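Linoleate 11-lipoxygenase (Gaeumannomyces graminis, PDB 5FX8) oxygenates linoleic and alpha-linolenic acids to 11S- and 13R-hydroperoxy fatty acids, using a catalytic manganese ion. Local coordinates at residues G73-L77 and G78-F82; Q287-H290 and V291-T295; L467-V470 and A471-T474; G476-H479 and V480-G484. All coordinates share one frame; numbering follows the deposited sequence.

Contact 1. Residues G73-L77 and G78-F82; sequences GPSTL and GQTTF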
loop_
_atom_site.group_PDB
_atom_site.type_symbol
_atom_site.label_atom_id
_atom_site.label_comp_id
_atom_site.label_asym_id
_atom_site.label_seq_id
_atom_site.Cartn_x
_atom_site.Cartn_y
_atom_site.Cartn_z
ATOM N N GLY A 73 16.784 -9.002 -17.408
ATOM C CA GLY A 73 16.578 -7.989 -18.412
ATOM C C GLY A 73 17.016 -6.627 -17.930
ATOM O O GLY A 73 17.393 -6.444 -16.778
ATOM N N PRO A 74 16.954 -5.626 -18.803
ATOM C CA PRO A 74 17.344 -4.281 -18.383
ATOM C C PRO A 74 16.469 -3.790 -17.247
ATOM O O PRO A 74 15.330 -4.221 -17.072
ATOM C CB PRO A 74 17.135 -3.446 -19.640
ATOM C CG PRO A 74 17.107 -4.424 -20.729
ATOM C CD PRO A 74 16.469 -5.620 -20.195
ATOM N N SER A 75 17.039 -2.881 -16.465
ATOM C CA SER A 75 16.313 -2.217 -15.406
ATOM C C SER A 75 15.208 -1.353 -16.001
ATOM O O SER A 75 15.427 -0.599 -16.946
ATOM C CB SER A 75 17.295 -1.385 -14.590
ATOM O OG SER A 75 16.682 -0.648 -13.554
ATOM N N THR A 76 14.011 -1.484 -15.472
ATOM C CA THR A 76 12.924 -0.586 -15.794
ATOM C C THR A 76 12.585 0.228 -14.548
ATOM O O THR A 76 13.108 -0.020 -13.460
ATOM C CB THR A 76 11.711 -1.367 -16.312
ATOM O OG1 THR A 76 11.097 -2.055 -15.223
ATOM C CG2 THR A 76 12.131 -2.405 -17.348
ATOM N N LEU A 77 11.713 1.217 -14.731
ATOM C CA LEU A 77 11.317 2.160 -13.692
ATOM C C LEU A 77 12.528 2.833 -13.064
ATOM O O LEU A 77 12.690 2.864 -11.847
ATOM C CB LEU A 77 10.459 1.489 -12.617
ATOM C CG LEU A 77 9.480 2.440 -11.882
ATOM C CD1 LEU A 77 8.332 2.870 -12.795
ATOM C CD2 LEU A 77 8.911 1.842 -10.607
ATOM N N GLY A 78 13.388 3.379 -13.905
ATOM C CA GLY A 78 14.654 3.902 -13.435
ATOM C C GLY A 78 15.787 2.925 -13.676
ATOM O O GLY A 78 15.621 1.813 -14.182
ATOM N N GLN A 79 16.966 3.347 -13.305
ATOM C CA GLN A 79 18.133 2.552 -13.589
ATOM C C GLN A 79 18.695 2.024 -12.270
ATOM O O GLN A 79 19.587 2.620 -11.671
ATOM C CB GLN A 79 19.140 3.363 -14.368
ATOM C CG GLN A 79 20.283 2.523 -14.882
ATOM C CD GLN A 79 19.830 1.382 -15.782
ATOM O OE1 GLN A 79 18.974 1.559 -16.660
ATOM N NE2 GLN A 79 20.409 0.203 -15.572
ATOM N N THR A 80 18.181 0.880 -11.833
ATOM C CA THR A 80 18.719 0.223 -10.648
ATOM C C THR A 80 19.058 -1.232 -10.936
ATOM O O THR A 80 20.210 -1.588 -11.169
ATOM C CB THR A 80 17.735 0.261 -9.459
ATOM O OG1 THR A 80 16.613 -0.612 -9.699
ATOM C CG2 THR A 80 17.256 1.688 -9.143
ATOM N N THR A 81 18.041 -2.065 -10.936
ATOM C CA THR A 81 18.150 -3.502 -10.813
ATOM C C THR A 81 17.576 -4.159 -12.062
ATOM O O THR A 81 16.665 -3.621 -12.684
ATOM C CB THR A 81 17.396 -3.923 -9.536
ATOM O OG1 THR A 81 18.215 -3.726 -8.392
ATOM C CG2 THR A 81 16.971 -5.285 -9.585
ATOM N N PHE A 82 18.112 -5.315 -12.435
ATOM C CA PHE A 82 17.568 -6.060 -13.557
ATOM C C PHE A 82 16.112 -6.426 -13.290
ATOM O O PHE A 82 15.734 -6.752 -12.169
ATOM C CB PHE A 82 18.389 -7.339 -13.793
ATOM C CG PHE A 82 19.833 -7.109 -14.198
ATOM C CD1 PHE A 82 20.176 -6.160 -15.148
ATOM C CD2 PHE A 82 20.858 -7.876 -13.643
ATOM C CE1 PHE A 82 21.500 -5.983 -15.522
ATOM C CE2 PHE A 82 22.189 -7.681 -14.015
ATOM C CZ PHE A 82 22.500 -6.741 -14.943
HETATM O O HOH W 1 14.627 1.003 -11.338
#
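The ring of Phe82 and the backbone carbonyl of Gly73 meet obliquely, CD1 of Phe82 lying 3.2 Å from O of Gly73. The same oxygen also faces CA of Phe82 in a CA-H...O contact. The other flat group is the amide of Gln79. Its chain bends about CB-CG, which brings NE2 of Gln79 back to 3.6 Å from CB of Ser75, with OE1 a little farther from that carbon.

Ser75 points across the loop, toward 78-82. With OG anti to the backbone N (chi1 178°), the hydroxyl reaches the chain ahead. OG of Ser75 donates to O of Gly78 at 2.8 Å, tilted 30° from the carbonyl plane. It also accepts the N-H of Thr80, with N of Thr80 2.7 Å from OG of Ser75 and an angle of 154° at the hydrogen. On the backbone side, CA of Ser75 makes a CA-H...O contact with O of Thr81. A water bridges the turn, giving a proton to O of Leu77 (2.7 Å from the water) and bonding OG1 of Thr80, which also bonds Thr295 of helix 268-305.

The segments form the irregular loop of a beta hairpin whose antiparallel strands are 71-73 and 83-85. Arg329 binds the carbonyls of Thr76 and Thr81, tying both limbs to helix 328-336. Serving as donor and acceptor at once, the Ser75 hydroxyl uses its own proton on Gly78 and pins two backbone groups of a loop that lacks regular cross-strand pairing.

Contact 2. Residues Q287-H290 and V291-T295; sequences QMYH and VLFHT. With MN (manganese (II) ion), chain I.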
loop_
_atom_site.group_PDB
_atom_site.type_symbol
_atom_site.label_atom_id
_atom_site.label_comp_id
_atom_site.label_asym_id
_atom_site.label_seq_id
_atom_site.Cartn_x
_atom_site.Cartn_y
_atom_site.Cartn_z
ATOM N N GLN A 287 8.981 8.986 -1.672
ATOM C CA GLN A 287 8.338 8.290 -2.766
ATOM C C GLN A 287 9.357 7.755 -3.752
ATOM O O GLN A 287 9.137 6.711 -4.364
ATOM C CB GLN A 287 7.313 9.194 -3.446
ATOM C CG GLN A 287 6.117 9.483 -2.552
ATOM C CD GLN A 287 5.755 8.302 -1.635
ATOM O OE1 GLN A 287 5.292 7.271 -2.101
ATOM N NE2 GLN A 287 5.982 8.463 -0.329
ATOM N N MET A 288 10.489 8.418 -3.914
ATOM C CA MET A 288 11.326 7.946 -5.003
ATOM C C MET A 288 12.462 7.077 -4.519
ATOM O O MET A 288 12.958 6.223 -5.256
ATOM C CB MET A 288 11.826 9.136 -5.809
ATOM C CG MET A 288 10.722 9.771 -6.616
ATOM S SD MET A 288 9.843 8.543 -7.588
ATOM C CE MET A 288 8.295 8.513 -6.824
ATOM N N TYR A 289 12.872 7.248 -3.288
ATOM C CA TYR A 289 13.798 6.299 -2.746
ATOM C C TYR A 289 13.147 4.941 -2.547
ATOM O O TYR A 289 13.840 3.938 -2.656
ATOM C CB TYR A 289 14.363 6.845 -1.444
ATOM C CG TYR A 289 15.388 5.946 -0.809
ATOM C CD1 TYR A 289 16.706 5.962 -1.232
ATOM C CD2 TYR A 289 15.042 5.095 0.217
ATOM C CE1 TYR A 289 17.642 5.154 -0.653
ATOM C CE2 TYR A 289 15.976 4.281 0.812
ATOM C CZ TYR A 289 17.279 4.309 0.374
ATOM O OH TYR A 289 18.221 3.488 0.961
ATOM N N HIS A 290 11.832 4.869 -2.256
ATOM C CA HIS A 290 11.280 3.535 -1.979
ATOM C C HIS A 290 11.199 2.650 -3.211
ATOM O O HIS A 290 10.926 1.449 -3.080
ATOM C CB HIS A 290 9.897 3.614 -1.326
ATOM C CG HIS A 290 8.750 3.469 -2.277
ATOM N ND1 HIS A 290 8.341 4.503 -3.082
ATOM C CD2 HIS A 290 7.897 2.442 -2.522
ATOM C CE1 HIS A 290 7.304 4.113 -3.801
ATOM N NE2 HIS A 290 7.015 2.865 -3.484
ATOM N N VAL A 291 11.411 3.208 -4.403
ATOM C CA VAL A 291 11.599 2.383 -5.587
ATOM C C VAL A 291 12.617 1.290 -5.303
ATOM O O VAL A 291 12.449 0.136 -5.717
ATOM C CB VAL A 291 12.012 3.274 -6.765
ATOM C CG1 VAL A 291 12.294 2.467 -8.003
ATOM C CG2 VAL A 291 10.920 4.224 -7.026
ATOM N N LEU A 292 13.646 1.624 -4.522
ATOM C CA LEU A 292 14.659 0.653 -4.140
ATOM C C LEU A 292 14.100 -0.408 -3.194
ATOM O O LEU A 292 14.497 -1.579 -3.264
ATOM C CB LEU A 292 15.854 1.390 -3.537
ATOM C CG LEU A 292 16.681 2.280 -4.473
ATOM C CD1 LEU A 292 17.761 2.988 -3.730
ATOM C CD2 LEU A 292 17.340 1.405 -5.418
ATOM N N PHE A 293 13.165 -0.040 -2.316
ATOM C CA PHE A 293 12.457 -1.063 -1.555
ATOM C C PHE A 293 11.696 -1.992 -2.479
ATOM O O PHE A 293 11.371 -3.104 -2.081
ATOM C CB PHE A 293 11.451 -0.480 -0.553
ATOM C CG PHE A 293 12.053 0.361 0.548
ATOM C CD1 PHE A 293 13.392 0.659 0.582
ATOM C CD2 PHE A 293 11.255 0.871 1.553
ATOM C CE1 PHE A 293 13.915 1.442 1.585
ATOM C CE2 PHE A 293 11.793 1.650 2.569
ATOM C CZ PHE A 293 13.110 1.932 2.571
ATOM N N HIS A 294 11.374 -1.561 -3.696
ATOM C CA HIS A 294 10.793 -2.517 -4.633
ATOM C C HIS A 294 11.864 -3.334 -5.360
ATOM O O HIS A 294 11.748 -4.553 -5.454
ATOM C CB HIS A 294 9.893 -1.795 -5.640
ATOM C CG HIS A 294 8.531 -1.456 -5.122
ATOM N ND1 HIS A 294 7.512 -2.375 -5.058
ATOM C CD2 HIS A 294 8.020 -0.298 -4.646
ATOM C CE1 HIS A 294 6.431 -1.801 -4.569
ATOM N NE2 HIS A 294 6.711 -0.538 -4.310
ATOM N N THR A 295 12.929 -2.706 -5.844
ATOM C CA THR A 295 13.829 -3.360 -6.778
ATOM C C THR A 295 14.913 -4.214 -6.123
ATOM O O THR A 295 15.392 -5.147 -6.764
ATOM C CB THR A 295 14.477 -2.336 -7.733
ATOM O OG1 THR A 295 15.146 -1.289 -7.012
ATOM C CG2 THR A 295 13.448 -1.726 -8.586
HETATM MN MN MN I . 5.483 0.961 -3.431
HETATM O O HOH W 2 5.095 2.286 -5.431
#
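His290 and His294, one turn apart, run side by side and point the same way, each bringing NE2 to the manganese. The metal lies 2.4 Å from NE2 of His290 and 2.1 Å from NE2 of His294. The rings are oblique, planes at 66°, and NE2 of His290 sits at the edge of the His294 ring, in its plane. A short backbone link fixes the rotation of the first ligand: ND1 of His290 donates to O of Gln287 at 2.7 Å, the acceptor nearly in the ring plane and the donor above the carbonyl plane. Asn482, His478, Val618 and a water complete the buried metal shell.

Both sides of the contact ride on helix 268-305, a long helix of the lipoxygenase fold, kinked where the amides of Val291 and Leu292 lack the usual bonds to the turn before. Leu292 N instead reaches back three residues to O of Tyr289 (3.0 Å), while the bond from Val291 N to Met288 O is weak. Val291 CG2 packs against that same Met288 oxygen. Gln287 is held outside the segments, its NE2 bonding O of Met481.

Tyr289 and Phe293, by contrast, are partly exposed, and side-chain contacts, with no metal bond, join them. With CG anti to the backbone N (chi1 -178°), the Tyr289 ring projects outward from the helix, leaning enough toward the next turn to bring CE2 of Tyr289 3.6 Å from CE1 of Phe293, planes at 79°. CE1 of Tyr289 touches CD1 of Leu292 at 3.8 Å, the side chains crossing at about a right angle. Phe293 also meets Tyr174 edge-to-face.

Contact 3. Residues L467-V470 and A471-T474; sequences LTHV and AWIT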
loop_
_atom_site.group_PDB
_atom_site.type_symbol
_atom_site.label_atom_id
_atom_site.label_comp_id
_atom_site.label_asym_id
_atom_site.label_seq_id
_atom_site.Cartn_x
_atom_site.Cartn_y
_atom_site.Cartn_z
ATOM N N LEU A 467 16.293 -13.777 5.028
ATOM C CA LEU A 467 14.849 -13.977 5.021
ATOM C C LEU A 467 14.124 -12.968 5.911
ATOM O O LEU A 467 13.031 -12.497 5.567
ATOM C CB LEU A 467 14.531 -15.406 5.436
ATOM C CG LEU A 467 15.214 -16.503 4.622
ATOM C CD1 LEU A 467 14.780 -17.887 5.040
ATOM C CD2 LEU A 467 14.954 -16.301 3.136
ATOM N N THR A 468 14.722 -12.607 7.044
ATOM C CA THR A 468 14.143 -11.569 7.884
ATOM C C THR A 468 14.110 -10.227 7.170
ATOM O O THR A 468 13.107 -9.511 7.218
ATOM C CB THR A 468 14.927 -11.464 9.176
ATOM O OG1 THR A 468 15.043 -12.764 9.722
ATOM C CG2 THR A 468 14.200 -10.625 10.156
ATOM N N HIS A 469 15.191 -9.875 6.504
ATOM C CA HIS A 469 15.236 -8.589 5.845
ATOM C C HIS A 469 14.260 -8.534 4.676
ATOM O O HIS A 469 13.657 -7.488 4.420
ATOM C CB HIS A 469 16.661 -8.309 5.403
ATOM C CG HIS A 469 16.860 -6.924 4.917
ATOM N ND1 HIS A 469 16.607 -5.823 5.697
ATOM C CD2 HIS A 469 17.255 -6.456 3.717
ATOM C CE1 HIS A 469 16.849 -4.732 4.999
ATOM N NE2 HIS A 469 17.245 -5.089 3.794
ATOM N N VAL A 470 14.064 -9.644 3.964
ATOM C CA VAL A 470 13.091 -9.590 2.886
ATOM C C VAL A 470 11.690 -9.432 3.449
ATOM O O VAL A 470 10.939 -8.544 3.030
ATOM C CB VAL A 470 13.182 -10.804 1.954
ATOM C CG1 VAL A 470 12.071 -10.686 0.961
ATOM C CG2 VAL A 470 14.485 -10.821 1.233
ATOM N N ALA A 471 11.319 -10.265 4.426
ATOM C CA ALA A 471 9.986 -10.112 4.988
ATOM C C ALA A 471 9.798 -8.716 5.568
ATOM O O ALA A 471 8.705 -8.158 5.493
ATOM C CB ALA A 471 9.705 -11.194 6.030
ATOM N N TRP A 472 10.865 -8.124 6.110
ATOM C CA TRP A 472 10.766 -6.828 6.758
ATOM C C TRP A 472 10.550 -5.727 5.725
ATOM O O TRP A 472 9.770 -4.801 5.950
ATOM C CB TRP A 472 12.021 -6.574 7.620
ATOM C CG TRP A 472 12.305 -5.124 7.783
ATOM C CD1 TRP A 472 13.296 -4.418 7.177
ATOM C CD2 TRP A 472 11.528 -4.171 8.523
ATOM N NE1 TRP A 472 13.195 -3.097 7.501
ATOM C CE2 TRP A 472 12.113 -2.917 8.321
ATOM C CE3 TRP A 472 10.389 -4.257 9.322
ATOM C CZ2 TRP A 472 11.611 -1.774 8.897
ATOM C CZ3 TRP A 472 9.898 -3.116 9.885
ATOM C CH2 TRP A 472 10.494 -1.897 9.667
ATOM N N ILE A 473 11.181 -5.846 4.563
ATOM C CA ILE A 473 10.902 -4.924 3.476
ATOM C C ILE A 473 9.464 -5.068 3.002
ATOM O O ILE A 473 8.739 -4.077 2.868
ATOM C CB ILE A 473 11.897 -5.142 2.332
ATOM C CG1 ILE A 473 13.268 -4.651 2.742
ATOM C CG2 ILE A 473 11.473 -4.401 1.081
ATOM C CD1 ILE A 473 14.312 -5.173 1.813
ATOM N N THR A 474 9.012 -6.283 2.751
ATOM C CA THR A 474 7.705 -6.305 2.120
ATOM C C THR A 474 6.583 -6.069 3.108
ATOM O O THR A 474 5.510 -5.628 2.706
ATOM C CB THR A 474 7.460 -7.609 1.341
ATOM O OG1 THR A 474 7.237 -8.705 2.228
ATOM C CG2 THR A 474 8.623 -7.901 0.464
#
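Ile473 lays its CD1 methyl over one face of the His469 imidazole, 3.9 Å from the ring centroid and 30° off the normal, a CH-pi contact one helical turn along the chain. The methyl sits nearest the far end of the ring, CD1 of Ile473 lying 3.5 Å from NE2 of His469, while CG1 is offset toward the rim of the same face. His469 bends forward to meet it, its CG anti to the backbone N (chi1 -171°). Trp472 approaches differently: ND1 of His469 lies near the plane of the indole at its edge, 3.9 Å from CD1 of Trp472, and the two rings stay oblique.

All of this rides on an unbroken alpha-helical run in the middle of helix 460-481, buried in the lipoxygenase fold. Four successive backbone bonds from i+4 to i bind the segments, from Ala471 N to Leu467 O (3.0 Å) through Thr474 N to Val470 O (3.0 Å).

Different sides of the helix serve different neighbours. Leu467, Ala471 and Trp472 meet helix 396-420, whereas Val470, Ala471 and Thr474 touch Leu321 of helix 313-321. Phe369 and Tyr373 meet the His469 ring edge-to-face. The two threonine hydroxyls are bonded to backbone carbonyls, OG1 of Thr468 to Val464 and OG1 of Thr474 to Phe614, while CG2 of Thr474 rests 3.5 Å from O of Val470.

Contact 4. Residues G476-H479 and V480-G484; sequences GAHH and VMNQG. With MN (manganese (II) ion), chain I.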
loop_
_atom_site.group_PDB
_atom_site.type_symbol
_atom_site.label_atom_id
_atom_site.label_comp_id
_atom_site.label_asym_id
_atom_site.label_seq_id
_atom_site.Cartn_x
_atom_site.Cartn_y
_atom_site.Cartn_z
ATOM N N GLY A 476 6.890 -4.298 6.134
ATOM C CA GLY A 476 7.240 -3.265 7.087
ATOM C C GLY A 476 7.857 -2.028 6.470
ATOM O O GLY A 476 7.195 -1.007 6.403
ATOM N N ALA A 477 9.097 -2.105 5.991
ATOM C CA ALA A 477 9.762 -0.927 5.450
ATOM C C ALA A 477 8.984 -0.285 4.294
ATOM O O ALA A 477 8.890 0.944 4.213
ATOM C CB ALA A 477 11.162 -1.288 5.003
ATOM N N HIS A 478 8.442 -1.089 3.377
ATOM C CA HIS A 478 7.676 -0.516 2.280
ATOM C C HIS A 478 6.535 0.342 2.789
ATOM O O HIS A 478 6.275 1.424 2.257
ATOM C CB HIS A 478 7.113 -1.611 1.383
ATOM C CG HIS A 478 6.255 -1.084 0.275
ATOM N ND1 HIS A 478 4.918 -0.832 0.430
ATOM C CD2 HIS A 478 6.564 -0.707 -0.985
ATOM C CE1 HIS A 478 4.430 -0.353 -0.696
ATOM N NE2 HIS A 478 5.408 -0.274 -1.575
ATOM N N HIS A 479 5.844 -0.120 3.814
ATOM C CA HIS A 479 4.623 0.534 4.232
ATOM C C HIS A 479 4.889 1.736 5.115
ATOM O O HIS A 479 3.959 2.428 5.503
ATOM C CB HIS A 479 3.731 -0.488 4.922
ATOM C CG HIS A 479 3.637 -1.801 4.196
ATOM N ND1 HIS A 479 3.520 -1.901 2.828
ATOM C CD2 HIS A 479 3.642 -3.072 4.658
ATOM C CE1 HIS A 479 3.441 -3.171 2.482
ATOM N NE2 HIS A 479 3.520 -3.902 3.575
ATOM N N VAL A 480 6.134 2.002 5.449
ATOM C CA VAL A 480 6.451 3.247 6.107
ATOM C C VAL A 480 6.616 4.350 5.069
ATOM O O VAL A 480 6.250 5.501 5.306
ATOM C CB VAL A 480 7.711 3.051 6.976
ATOM C CG1 VAL A 480 8.182 4.348 7.581
ATOM C CG2 VAL A 480 7.454 2.046 8.055
ATOM N N MET A 481 7.157 4.017 3.900
ATOM C CA MET A 481 7.426 5.031 2.893
ATOM C C MET A 481 6.249 5.247 1.951
ATOM O O MET A 481 5.983 6.374 1.555
ATOM C CB MET A 481 8.661 4.647 2.076
ATOM C CG MET A 481 9.943 4.560 2.848
ATOM S SD MET A 481 10.522 6.166 3.367
ATOM C CE MET A 481 12.026 6.275 2.406
ATOM N N ASN A 482 5.542 4.186 1.600
ATOM C CA ASN A 482 4.543 4.153 0.555
ATOM C C ASN A 482 3.300 3.557 1.174
ATOM O O ASN A 482 3.045 3.795 2.354
ATOM C CB ASN A 482 5.037 3.318 -0.617
ATOM C CG ASN A 482 4.228 3.520 -1.852
ATOM O OD1 ASN A 482 3.900 2.564 -2.554
ATOM N ND2 ASN A 482 3.881 4.765 -2.130
ATOM N N GLN A 483 2.544 2.772 0.417
ATOM C CA GLN A 483 1.317 2.122 0.889
ATOM C C GLN A 483 0.403 3.201 1.472
ATOM O O GLN A 483 0.151 4.202 0.789
ATOM C CB GLN A 483 1.698 0.968 1.830
ATOM C CG GLN A 483 0.623 -0.110 2.011
ATOM C CD GLN A 483 0.241 -0.898 0.745
ATOM O OE1 GLN A 483 1.080 -1.439 0.036
ATOM N NE2 GLN A 483 -1.036 -0.998 0.505
ATOM N N GLY A 484 -0.116 3.053 2.691
ATOM C CA GLY A 484 -1.021 4.037 3.244
ATOM C C GLY A 484 -0.361 5.177 3.948
ATOM O O GLY A 484 -1.028 6.085 4.448
HETATM MN MN MN I . 5.483 0.961 -3.431
HETATM O O HOH W 2 5.095 2.286 -5.431
#
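Metal bonds come first: NE2 of His478 lies 2.2 Å from the manganese and OD1 of Asn482 2.4 Å from it. The two side chains lie side by side and point the same way, with ring and amide planes 84° apart, so that an imidazole nitrogen and an amide oxygen reach the metal from almost perpendicular groups. The ring of His478 also meets that of His294, another ligand, nearly at right angles.

Hydrogen bonding sets the pose of the imidazole. ND1 of His478 donates to ND1 of His479 at 3.0 Å, nearly straight and in the plane of the His478 ring, though tilted from the plane of the acceptor ring. His479 is itself held by a bond between its NE2 and O of Pro613, consistent with a second-shell residue that orients a ligand.

In the backbone, this helix of the lipoxygenase fold, 460-481, carries His478 and ends at Asn482, both manganese ligands. Asn482 N still bonds O of His478 (2.9 Å), although Asn482 is the first residue to leave helical angles at the C-terminal end of this buried helix. Val480 N bonds O of Ala477, with a weaker bond to O of Gly476.

Van der Waals and CH-pi contacts follow. CB of Asn482 makes a CH-pi contact over the face of the His478 ring, 4.0 Å from its centroid. CB and CG of Gln483 each lie 3.5 Å from ND1 of His479, running alongside it; with CG anti to the backbone N (chi1 -159°), Gln483 reaches on toward Ser617, whose hydroxyl bonds its OE1.

From the N terminus, contact 1 closes the loop of the hairpin between strands 71-73 and 83-85. Contact 2 then lies within helix 268-305, and contacts 3 and 4 follow along helix 460-481, the last running into the loop beyond it. Each joins adjoining segments, so all four are in series; none nests or crosses. In space contact 2 touches the other three; contact 1 touches neither 3 nor 4, but sets the hairpin loop against helix 268-305. Contacts 2 and 4 share the manganese and its water, binding their two helices together. Contact 3 meets contact 2 through Ile473 and is joined to contact 4 by probable backbone bonds, Ala477 N to Trp472 O and His478 N to Ile473 O.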